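Local coordinates for protein phospho-2-dehydro-3-deoxyheptonate aldolase (Francisella tularensis, PDB 3TQK) that probably catalyses the stereospecific condensation of phosphoenolpyruvate with D-erythrose 4-phosphate to give DAHP, the first step of chorismate biosynthesis, at residues I23-K27 / T28-T32; D189-V192 / A193-A196; Q270-H273 / S274-I277; I40-I44 / H45-D49. All coordinates share one frame; numbering follows the deposited sequence.

Contact 1: I23-K27 / T28-T32; sequences IPLLK and TSFET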
# COMPACT_ATOMS: atom_id res chain seq x y z
N ILE A 23 -24.80 7.63 -15.37
CA ILE A 23 -23.80 8.42 -16.08
C ILE A 23 -23.11 7.51 -17.12
O ILE A 23 -21.98 7.04 -16.90
CB ILE A 23 -22.75 9.02 -15.09
CG1 ILE A 23 -23.43 9.83 -13.98
CG2 ILE A 23 -21.75 9.91 -15.81
CD1 ILE A 23 -22.48 10.17 -12.82
N PRO A 24 -23.80 7.22 -18.24
CA PRO A 24 -23.33 6.19 -19.14
C PRO A 24 -22.08 6.60 -19.91
O PRO A 24 -21.81 7.79 -20.06
CB PRO A 24 -24.51 5.99 -20.10
CG PRO A 24 -25.27 7.26 -20.05
CD PRO A 24 -25.09 7.80 -18.67
N LEU A 25 -21.34 5.60 -20.38
CA LEU A 25 -20.21 5.81 -21.28
C LEU A 25 -20.74 6.31 -22.61
O LEU A 25 -21.43 5.58 -23.32
CB LEU A 25 -19.44 4.50 -21.48
CG LEU A 25 -18.20 4.53 -22.37
CD1 LEU A 25 -17.14 5.53 -21.87
CD2 LEU A 25 -17.61 3.11 -22.46
N LEU A 26 -20.44 7.56 -22.93
CA LEU A 26 -20.94 8.18 -24.15
C LEU A 26 -20.06 7.74 -25.32
O LEU A 26 -18.93 7.28 -25.11
CB LEU A 26 -20.98 9.71 -24.01
CG LEU A 26 -21.91 10.26 -22.91
CD1 LEU A 26 -21.69 11.75 -22.68
CD2 LEU A 26 -23.39 9.99 -23.23
N LYS A 27 -20.56 7.87 -26.55
CA LYS A 27 -19.83 7.37 -27.72
C LYS A 27 -18.53 8.13 -27.93
O LYS A 27 -17.49 7.51 -28.14
CB LYS A 27 -20.70 7.43 -28.99
CG LYS A 27 -20.07 6.70 -30.22
CD LYS A 27 -21.01 6.74 -31.46
CE LYS A 27 -20.29 6.28 -32.74
NZ LYS A 27 -21.16 6.33 -33.95
N THR A 28 -18.57 9.46 -27.85
CA THR A 28 -17.36 10.25 -28.00
C THR A 28 -16.32 9.87 -26.93
O THR A 28 -15.13 9.75 -27.23
CB THR A 28 -17.63 11.77 -27.96
OG1 THR A 28 -18.53 12.12 -29.01
CG2 THR A 28 -16.32 12.56 -28.16
N SER A 29 -16.79 9.68 -25.70
CA SER A 29 -15.94 9.22 -24.62
C SER A 29 -15.28 7.88 -24.97
O SER A 29 -14.08 7.74 -24.85
CB SER A 29 -16.73 9.10 -23.30
OG SER A 29 -17.16 10.38 -22.85
N PHE A 30 -16.08 6.91 -25.41
CA PHE A 30 -15.58 5.59 -25.76
C PHE A 30 -14.44 5.68 -26.79
O PHE A 30 -13.38 5.05 -26.64
CB PHE A 30 -16.71 4.74 -26.32
CG PHE A 30 -16.26 3.42 -26.89
CD1 PHE A 30 -15.91 2.37 -26.05
CD2 PHE A 30 -16.19 3.23 -28.27
CE1 PHE A 30 -15.50 1.14 -26.58
CE2 PHE A 30 -15.77 2.01 -28.80
CZ PHE A 30 -15.43 0.96 -27.95
N GLU A 31 -14.67 6.50 -27.81
CA GLU A 31 -13.72 6.63 -28.91
C GLU A 31 -12.47 7.39 -28.52
O GLU A 31 -11.38 7.05 -28.99
CB GLU A 31 -14.41 7.27 -30.13
CG GLU A 31 -15.49 6.35 -30.70
CD GLU A 31 -16.37 6.99 -31.74
OE1 GLU A 31 -16.28 8.22 -31.96
OE2 GLU A 31 -17.16 6.22 -32.34
N THR A 32 -12.61 8.39 -27.65
CA THR A 32 -11.46 9.11 -27.12
C THR A 32 -10.57 8.16 -26.30
O THR A 32 -9.34 8.19 -26.43
CB THR A 32 -11.89 10.31 -26.25
OG1 THR A 32 -12.64 11.22 -27.05
CG2 THR A 32 -10.69 11.05 -25.64
O HOH W 1 -18.94 9.26 -21.06

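Contact 2: D189-V192 / A193-A196; sequences DVQV and AVDA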
# COMPACT_ATOMS: atom_id res chain seq x y z
N ASP A 189 13.96 5.55 -4.20
CA ASP A 189 14.32 4.24 -4.76
C ASP A 189 13.56 3.93 -6.05
O ASP A 189 12.34 3.84 -6.04
CB ASP A 189 14.08 3.11 -3.74
CG ASP A 189 14.79 1.81 -4.11
OD1 ASP A 189 14.47 1.21 -5.15
OD2 ASP A 189 15.69 1.37 -3.37
N VAL A 190 14.30 3.75 -7.14
CA VAL A 190 13.73 3.45 -8.46
C VAL A 190 13.56 1.95 -8.67
O VAL A 190 12.69 1.51 -9.43
CB VAL A 190 14.62 4.04 -9.57
CG1 VAL A 190 14.12 3.63 -10.97
CG2 VAL A 190 14.69 5.56 -9.43
N GLN A 191 14.38 1.15 -7.99
CA GLN A 191 14.32 -0.30 -8.16
C GLN A 191 12.94 -0.84 -7.82
O GLN A 191 12.41 -1.67 -8.56
CB GLN A 191 15.39 -1.01 -7.31
CG GLN A 191 15.47 -2.52 -7.55
CD GLN A 191 15.84 -2.87 -8.98
OE1 GLN A 191 16.93 -2.53 -9.45
NE2 GLN A 191 14.95 -3.55 -9.68
N VAL A 192 12.35 -0.36 -6.72
CA VAL A 192 11.02 -0.80 -6.34
C VAL A 192 9.97 -0.49 -7.39
O VAL A 192 9.04 -1.26 -7.56
CB VAL A 192 10.58 -0.26 -4.95
CG1 VAL A 192 11.52 -0.80 -3.89
CG2 VAL A 192 10.54 1.26 -4.92
N ALA A 193 10.12 0.62 -8.12
CA ALA A 193 9.16 0.94 -9.19
C ALA A 193 9.36 0.01 -10.38
O ALA A 193 8.38 -0.41 -11.00
CB ALA A 193 9.28 2.40 -9.64
N VAL A 194 10.62 -0.33 -10.69
CA VAL A 194 10.94 -1.31 -11.72
C VAL A 194 10.36 -2.67 -11.32
O VAL A 194 9.70 -3.33 -12.13
CB VAL A 194 12.47 -1.41 -11.98
CG1 VAL A 194 12.83 -2.67 -12.80
CG2 VAL A 194 12.97 -0.12 -12.68
N ASP A 195 10.56 -3.06 -10.07
CA ASP A 195 9.95 -4.30 -9.56
C ASP A 195 8.43 -4.27 -9.75
O ASP A 195 7.81 -5.28 -10.08
CB ASP A 195 10.24 -4.52 -8.07
CG ASP A 195 11.72 -4.55 -7.73
OD1 ASP A 195 12.55 -4.85 -8.62
OD2 ASP A 195 12.04 -4.27 -6.55
N ALA A 196 7.81 -3.11 -9.54
CA ALA A 196 6.36 -3.04 -9.57
C ALA A 196 5.87 -3.20 -11.00
O ALA A 196 4.87 -3.88 -11.25
CB ALA A 196 5.86 -1.73 -8.97

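Contact 3: Q270-H273 / S274-I277; sequences QKDH and SKQI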
# COMPACT_ATOMS: atom_id res chain seq x y z
N GLN A 270 10.96 19.99 -6.05
CA GLN A 270 11.02 20.16 -4.60
C GLN A 270 9.84 20.99 -4.10
O GLN A 270 9.98 21.83 -3.22
CB GLN A 270 12.38 20.73 -4.17
CG GLN A 270 13.55 19.77 -4.43
CD GLN A 270 14.92 20.42 -4.33
OE1 GLN A 270 15.21 21.40 -5.03
NE2 GLN A 270 15.77 19.87 -3.49
N LYS A 271 8.67 20.75 -4.69
CA LYS A 271 7.42 21.42 -4.31
C LYS A 271 7.33 22.90 -4.78
O LYS A 271 6.31 23.57 -4.57
CB LYS A 271 7.19 21.33 -2.78
CG LYS A 271 5.85 20.71 -2.37
CD LYS A 271 5.99 19.20 -2.07
CE LYS A 271 4.63 18.49 -1.94
NZ LYS A 271 4.24 17.78 -3.20
N ASP A 272 8.38 23.40 -5.43
CA ASP A 272 8.42 24.77 -5.93
C ASP A 272 7.83 24.76 -7.35
O ASP A 272 8.45 24.22 -8.27
CB ASP A 272 9.87 25.28 -5.94
CG ASP A 272 9.98 26.79 -6.10
OD1 ASP A 272 8.98 27.43 -6.47
OD2 ASP A 272 11.07 27.33 -5.85
N HIS A 273 6.65 25.33 -7.53
CA HIS A 273 6.00 25.36 -8.85
C HIS A 273 6.78 26.13 -9.93
O HIS A 273 6.68 25.81 -11.12
CB HIS A 273 4.55 25.87 -8.74
CG HIS A 273 4.42 27.31 -8.36
ND1 HIS A 273 4.65 27.77 -7.07
CD2 HIS A 273 4.07 28.40 -9.08
CE1 HIS A 273 4.45 29.07 -7.03
NE2 HIS A 273 4.10 29.48 -8.23
N SER A 274 7.58 27.11 -9.51
CA SER A 274 8.39 27.92 -10.43
C SER A 274 9.70 27.24 -10.84
O SER A 274 10.51 27.85 -11.55
CB SER A 274 8.72 29.26 -9.76
OG SER A 274 9.48 29.05 -8.59
N LYS A 275 9.91 26.00 -10.38
CA LYS A 275 11.06 25.19 -10.78
C LYS A 275 10.68 24.17 -11.84
O LYS A 275 11.57 23.59 -12.47
CB LYS A 275 11.67 24.46 -9.57
CG LYS A 275 12.38 25.35 -8.57
CD LYS A 275 13.79 25.75 -9.04
CE LYS A 275 14.90 24.86 -8.43
NZ LYS A 275 16.24 25.55 -8.45
N GLN A 276 9.38 23.93 -12.04
CA GLN A 276 8.92 22.90 -13.00
C GLN A 276 9.51 23.15 -14.38
O GLN A 276 10.01 22.22 -15.02
CB GLN A 276 7.38 22.87 -13.10
CG GLN A 276 6.69 22.23 -11.90
CD GLN A 276 5.19 22.02 -12.11
OE1 GLN A 276 4.78 21.14 -12.87
NE2 GLN A 276 4.37 22.83 -11.44
N ILE A 277 9.47 24.41 -14.80
CA ILE A 277 9.96 24.82 -16.11
C ILE A 277 11.46 24.62 -16.27
O ILE A 277 11.93 24.45 -17.39
CB ILE A 277 9.57 26.31 -16.43
CG1 ILE A 277 9.58 26.55 -17.94
CG2 ILE A 277 10.49 27.30 -15.70
CD1 ILE A 277 8.97 27.89 -18.36
O HOH W 2 7.74 26.44 -13.57

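Contact 4: I40-I44 / H45-D49; sequences IANII and HGNDD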
# COMPACT_ATOMS: atom_id res chain seq x y z
N ILE A 40 -1.06 6.18 -26.32
CA ILE A 40 -0.09 6.24 -25.20
C ILE A 40 0.70 4.93 -25.08
O ILE A 40 1.88 4.96 -24.74
CB ILE A 40 -0.75 6.61 -23.83
CG1 ILE A 40 0.32 6.93 -22.78
CG2 ILE A 40 -1.65 5.48 -23.32
CD1 ILE A 40 1.27 8.04 -23.14
N ALA A 41 0.06 3.79 -25.36
CA ALA A 41 0.77 2.51 -25.34
C ALA A 41 1.96 2.52 -26.32
O ALA A 41 3.06 2.09 -25.97
CB ALA A 41 -0.19 1.33 -25.66
N ASN A 42 1.74 3.03 -27.53
CA ASN A 42 2.79 3.12 -28.54
C ASN A 42 3.91 4.08 -28.16
O ASN A 42 5.08 3.81 -28.42
CB ASN A 42 2.20 3.52 -29.88
CG ASN A 42 1.51 2.36 -30.58
OD1 ASN A 42 2.07 1.26 -30.68
ND2 ASN A 42 0.32 2.60 -31.10
N ILE A 43 3.55 5.19 -27.54
CA ILE A 43 4.56 6.10 -27.02
C ILE A 43 5.38 5.42 -25.91
O ILE A 43 6.60 5.47 -25.93
CB ILE A 43 3.96 7.42 -26.56
CG1 ILE A 43 3.41 8.19 -27.77
CG2 ILE A 43 5.00 8.26 -25.86
CD1 ILE A 43 2.43 9.32 -27.42
N ILE A 44 4.71 4.74 -24.98
CA ILE A 44 5.38 4.05 -23.85
C ILE A 44 6.39 3.00 -24.32
O ILE A 44 7.46 2.84 -23.72
CB ILE A 44 4.34 3.36 -22.90
CG1 ILE A 44 3.56 4.39 -22.09
CG2 ILE A 44 5.03 2.40 -21.93
CD1 ILE A 44 2.27 3.86 -21.42
N HIS A 45 6.06 2.31 -25.41
CA HIS A 45 6.89 1.26 -25.98
C HIS A 45 7.88 1.75 -27.02
O HIS A 45 8.69 0.97 -27.53
CB HIS A 45 6.01 0.16 -26.58
CG HIS A 45 5.40 -0.74 -25.56
ND1 HIS A 45 6.01 -1.89 -25.12
CD2 HIS A 45 4.22 -0.67 -24.91
CE1 HIS A 45 5.25 -2.48 -24.23
NE2 HIS A 45 4.15 -1.77 -24.08
N GLY A 46 7.81 3.03 -27.36
CA GLY A 46 8.80 3.65 -28.24
C GLY A 46 8.45 3.61 -29.71
O GLY A 46 9.24 4.06 -30.54
N ASN A 47 7.27 3.09 -30.03
CA ASN A 47 6.83 2.97 -31.41
C ASN A 47 6.32 4.29 -32.03
O ASN A 47 6.09 4.36 -33.25
CB ASN A 47 5.79 1.86 -31.52
CG ASN A 47 6.36 0.51 -31.11
OD1 ASN A 47 7.52 0.20 -31.41
ND2 ASN A 47 5.56 -0.29 -30.43
N ASP A 48 6.14 5.30 -31.18
CA ASP A 48 5.88 6.67 -31.59
C ASP A 48 6.86 7.54 -30.80
O ASP A 48 7.13 7.24 -29.63
CB ASP A 48 4.42 7.04 -31.26
CG ASP A 48 4.03 8.45 -31.69
OD1 ASP A 48 4.76 9.07 -32.49
OD2 ASP A 48 2.96 8.92 -31.24
N ASP A 49 7.38 8.59 -31.41
CA ASP A 49 8.40 9.42 -30.76
C ASP A 49 7.87 10.79 -30.32
O ASP A 49 8.63 11.66 -29.86
CB ASP A 49 9.67 9.55 -31.62
CG ASP A 49 9.40 10.01 -33.03
OD1 ASP A 49 8.24 10.38 -33.31
OD2 ASP A 49 10.36 10.00 -33.85
O HOH W 3 8.32 7.21 -27.31

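Contact 1: I23-K27 / T28-T32
At the N-terminal start of helix 27-45, Leu26 sits as N-cap residue and its carbonyl receives the first main-chain bond of the helix: Phe30 N donates to Leu26 O at 2.9 Å, the donor tilted 16° from the carbonyl plane. One residue on, Glu31 N reaches Lys27 O at 3.0 Å. A leucine has no side-chain acceptor for the N-H groups of the first turn, so the cap residue itself offers no side-chain cap. Instead its own amide is tied down by a water, which accepts from Leu26 N at 2.9 Å and lies 2.8 Å from Ser29 OG. That hydroxyl also hydrogen-bonds Thr131 of helix 116-132. Leu25, just before the cap, folds back on the first turn in the manner of a hydrophobic staple, the residue before the N-cap meeting the one four after the N-cap. With CG anti to the backbone N (chi1 -178°), Leu25 CD2 comes to the edge of the Phe30 ring, near the ring plane, 4.0 Å from Phe30 CD1, while Leu25 CD1 lies against Ser29 CB. Glu152 and Leu153 touch the same leucine from a loop. Further along the turn, the extended chain of Lys27 crosses the Glu31 side chain obliquely. The touch is made by a methylene, Lys27 CE lying 3.2 Å from Glu31 OE2, whereas Lys27 NZ stops 4.3 Å from Glu31 OE2, beyond a salt bridge.

Contact 2: D189-V192 / A193-A196
Gln191 and Asp195 link their side chains one turn apart at the start of helix 191-200, which follows strand 179-183 of the (beta/alpha)8 barrel. Among the main-chain bonds, Val190 O is gripped twice: Val194 N approaches nearly head-on at 3.0 Å, and Ala193 N adds a weak, strongly bent bond. Asp195 N to Gln191 O and Ala196 N to Val192 O carry the helical pattern onward, the latter more bent. Capping is done by Asp189, whose OD1 accepts from Val192 N at 3.1 Å, on its anti side and out of the carboxylate plane. That bond satisfies an N-H of the first turn, and the negative group would probably be favoured by the helix dipole. Apolar contacts are looser: Val190 CG1 and Val194 CG2 stand 4.3 Å apart on the flank that packs on helix 241-253, through Cys247 beside Val190 and Leu251 beside Val194. At the barrel wall, strand 226-230, Val190 touches Leu230 and Val194 touches Val228. Ala193 joins them against Val228. Beside them Gln191, like Val194, meets Lys250, while Asp195 packs on Arg170 of helix 167-173 and on Thr97 of the second subunit. Gln191 turns back at chi2 (62°), so that the two side chains cross at about a right angle, although the amide and carboxylate planes are only 29° apart. Gln191 NE2 donates to Asp195 OD1 at 2.9 Å, nearly in its own amide plane but from above the carboxylate, 36° out of that plane.

Contact 3: Q270-H273 / S274-I277
Asp272 OD1 takes two donors from Ser274 in the turn that leads from helix 266-269 into helix 276-289, on the rim of the (beta/alpha)8 barrel near the manganese site. The stronger is the hydroxyl: Ser274 OG donates to Asp272 OD1 at 2.7 Å, arriving from above the carboxylate plane, 46° out of it. Ser274 N adds a weak bond to Asp272 OD1 at 3.4 Å, so the hydroxyl and the backbone N-H of one serine share a single carboxylate oxygen; the weak backbone bond makes an Asx turn, which the hydroxyl bond supports. The serine can do this because OG stands between its backbone N and carbonyl carbon (chi1 62°). The main-chain carbonyl of Asp272 is satisfied by Lys275 N at 3.1 Å, the donor well above the carbonyl plane, and weakly by Ser269 OG. Lys275 does not bring its charge to the other carboxylate oxygen: bent at chi2 and chi3, it lays CG 3.6 Å from Asp272 OD2, while its NZ is 6.1 Å from that oxygen. His273 O is reached weakly by Gln276 N and more firmly by a water that donates at 2.7 Å; this water also accepts from Ile277 N, extending the turn into the helix. Gln276 is buried, and its OE1 accepts from the amide of Glu299, a manganese ligand, so this turn probably helps position that ligand from the second shell. The imidazole of His273 turns one face to Ser274 N, which lies 3.4 Å from His273 CG.

Contact 4: I40-I44 / H45-D49
His45 lays the edge of its imidazole against the carbonyl of Ala41 one turn back, CD2 3.2 Å from Ala41 O and in the ring plane, while His45 N donates to the same oxygen at 3.1 Å. This is the C-terminal end of helix 27-45, closed by a Schellman motif before strand 51-56, the first strand of the barrel. Gly46 has positive phi, at backbone angles where a CB would jam against the preceding carbonyl. Its N bonds Ile43 O at 3.1 Å from well above the carbonyl plane. Asn42 O is gripped by two weak bonds, from Asn47 N and from Asp48 N, which draw the outgoing chain back over the last turn. Beyond the glycine, Asp48 lies alongside Ile43, both side chains pointing the same way, with Asp48 OD2 3.6 Å from Ile43 CG1. The anti placement of Asp48 CG relative to its backbone N (chi1 -178°) brings it there, and Arg50 pairs with the same oxygen in a salt bridge. Ile43 and Ile44 bury against Phe294 of strand 293-299. A water bridges the turn, donating to Ile43 O at 2.8 Å and to Asp48 O at 2.6 Å.

From the N terminus, contact 1 joins the loop after helix 16-22 to the start of helix 27-45, and contact 4 ends that same helix and passes the chain to strand 51-56; their centres lie 24 Å apart. Contact 2 follows after strand 179-183, where helix 191-200 begins, and contact 3 comes last, where helix 276-289 begins beside the metal site. All four are local and in series: each closes a short turn, and none nests in or crosses another. Contacts 1 and 3 lie on opposite sides of the chain's centre, as do contacts 1 and 2. Together they mark three helix starts and one helix end around the barrel.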